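Local atomic coordinates of probable LacI-family transcriptional regulator (Corynebacterium glutamicum ATCC 13032, PDB entry 3BIL), a protein that probably binds cis-regulatory DNA and regulates transcription. Residues A[132-135]-A[136-139]. Sequence-based numbering, arbitrary orientation.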
ATOM      1  N   GLU A 132       0.627  10.018  20.642  1.00 67.99           N
ATOM      2  CA  GLU A 132       0.441  10.352  22.058  1.00 69.78           C
ATOM      3  C   GLU A 132       1.030  11.703  22.442  1.00 69.75           C
ATOM      4  O   GLU A 132       0.485  12.407  23.293  1.00 70.78           O
ATOM      5  CB  GLU A 132       1.015   9.260  22.947  1.00 71.85           C
ATOM      6  CG  GLU A 132       0.185   8.009  22.913  1.00 74.76           C
ATOM      7  CD  GLU A 132       0.807   6.872  23.684  1.00 76.19           C
ATOM      8  OE1 GLU A 132       0.243   5.754  23.595  1.00 75.98           O
ATOM      9  OE2 GLU A 132       1.841   7.093  24.367  1.00 75.65           O
ATOM     10  N   GLU A 133       2.138  12.064  21.804  1.00 69.88           N
ATOM     11  CA  GLU A 133       2.782  13.351  22.032  1.00 70.68           C
ATOM     12  C   GLU A 133       1.977  14.547  21.516  1.00 70.63           C
ATOM     13  O   GLU A 133       2.525  15.636  21.375  1.00 71.95           O
ATOM     14  CB  GLU A 133       4.161  13.351  21.397  1.00 73.79           C
ATOM     15  CG  GLU A 133       5.049  12.253  21.909  1.00 80.01           C
ATOM     16  CD  GLU A 133       6.407  12.774  22.284  1.00 83.93           C
ATOM     17  OE1 GLU A 133       7.097  13.309  21.383  1.00 87.04           O
ATOM     18  OE2 GLU A 133       6.776  12.665  23.478  1.00 84.68           O
ATOM     19  N   CYS A 134       0.686  14.340  21.245  1.00 70.06           N
ATOM     20  CA  CYS A 134      -0.220  15.365  20.704  1.00 68.39           C
ATOM     21  C   CYS A 134      -1.509  15.385  21.501  1.00 67.02           C
ATOM     22  O   CYS A 134      -2.497  16.004  21.089  1.00 65.39           O
ATOM     23  CB  CYS A 134      -0.568  15.091  19.232  1.00 69.50           C
ATOM     24  SG  CYS A 134       0.713  15.499  18.034  1.00 74.00           S
ATOM     25  N   ALA A 135      -1.498  14.693  22.635  1.00 66.74           N
ATOM     26  CA  ALA A 135      -2.679  14.570  23.477  1.00 67.97           C
ATOM     27  C   ALA A 135      -3.277  15.940  23.841  1.00 68.59           C
ATOM     28  O   ALA A 135      -4.497  16.112  23.838  1.00 67.44           O
ATOM     29  CB  ALA A 135      -2.347  13.759  24.730  1.00 68.02           C
ATOM     30  N   ASN A 136      -2.408  16.913  24.124  1.00 70.29           N
ATOM     31  CA  ASN A 136      -2.847  18.249  24.536  1.00 71.47           C
ATOM     32  C   ASN A 136      -3.596  19.025  23.442  1.00 70.79           C
ATOM     33  O   ASN A 136      -4.748  19.428  23.647  1.00 70.62           O
ATOM     34  CB  ASN A 136      -1.672  19.063  25.106  1.00 71.38           C
ATOM     35  CG  ASN A 136      -1.157  18.514  26.442  1.00 72.87           C
ATOM     36  OD1 ASN A 136      -1.781  17.652  27.075  1.00 73.41           O
ATOM     37  ND2 ASN A 136      -0.006  19.014  26.870  1.00 72.79           N
ATOM     38  N   GLN A 137      -2.958  19.205  22.283  1.00 69.36           N
ATOM     39  CA  GLN A 137      -3.558  19.966  21.183  1.00 69.46           C
ATOM     40  C   GLN A 137      -4.858  19.352  20.748  1.00 69.61           C
ATOM     41  O   GLN A 137      -5.764  20.064  20.313  1.00 70.98           O
ATOM     42  CB  GLN A 137      -2.658  19.994  19.965  1.00 69.69           C
ATOM     43  CG  GLN A 137      -1.196  19.820  20.254  1.00 70.39           C
ATOM     44  CD  GLN A 137      -0.403  19.746  18.978  1.00 71.56           C
ATOM     45  OE1 GLN A 137      -0.793  20.331  17.957  1.00 71.38           O
ATOM     46  NE2 GLN A 137       0.717  19.021  19.013  1.00 72.94           N
ATOM     47  N   LEU A 138      -4.924  18.024  20.850  1.00 70.38           N
ATOM     48  CA  LEU A 138      -6.086  17.241  20.419  1.00 71.79           C
ATOM     49  C   LEU A 138      -7.281  17.441  21.345  1.00 74.80           C
ATOM     50  O   LEU A 138      -8.423  17.278  20.917  1.00 76.71           O
ATOM     51  CB  LEU A 138      -5.750  15.732  20.288  1.00 67.34           C
ATOM     52  CG  LEU A 138      -5.165  15.139  18.991  1.00 61.99           C
ATOM     53  CD1 LEU A 138      -4.617  13.769  19.241  1.00 59.26           C
ATOM     54  CD2 LEU A 138      -6.176  15.092  17.863  1.00 60.60           C
ATOM     55  N   GLU A 139      -7.016  17.788  22.606  1.00 77.71           N
ATOM     56  CA  GLU A 139      -8.080  18.057  23.568  1.00 79.84           C
ATOM     57  C   GLU A 139      -8.662  19.441  23.323  1.00 79.26           C
ATOM     58  O   GLU A 139      -9.880  19.605  23.250  1.00 75.69           O
ATOM     59  CB  GLU A 139      -7.546  17.950  24.989  1.00 83.07           C
ATOM     60  CG  GLU A 139      -8.406  17.093  25.885  1.00 87.78           C
ATOM     61  CD  GLU A 139      -8.179  15.604  25.649  1.00 91.10           C
ATOM     62  OE1 GLU A 139      -7.716  14.906  26.586  1.00 92.29           O
ATOM     63  OE2 GLU A 139      -8.457  15.127  24.527  1.00 92.51           O
TER
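With chi1 at -26°, off the staggered positions, Q137 directs its CG toward C134, and the chain extended beyond it carries the amide back to that residue, whose SG stands beside its own backbone N with chi1 at -77°. There Q137 NE2 comes within 3.7 Å of C134 SG, a van der Waals approach; the amide oxygen of Q137 has a weak hydrogen bond to S112. L138 comes in at the carbonyl of C134: its N donates to C134 O at 3.2 Å, while L138 CB packs 3.4 Å from the same oxygen. L138 CD1 reaches back to 4.3 Å from C134 CB. This is the opening turn of helix 135-143, which follows strand 126-128 in the alternating strand-helix topology of the periplasmic-binding-protein fold. C134 and L138 both face helix 108-120, where M111 and A108 meet the cysteine and L115 the leucine. One residue further along, E139 N makes a weak bond to A135 O, 3.3 Å long and bent to 130° at the hydrogen, and another to N136 O at 3.0 Å. In the turn leading into the helix, A135 N donates to E132 O, and the carboxylate of E132 forms a salt bridge with R200.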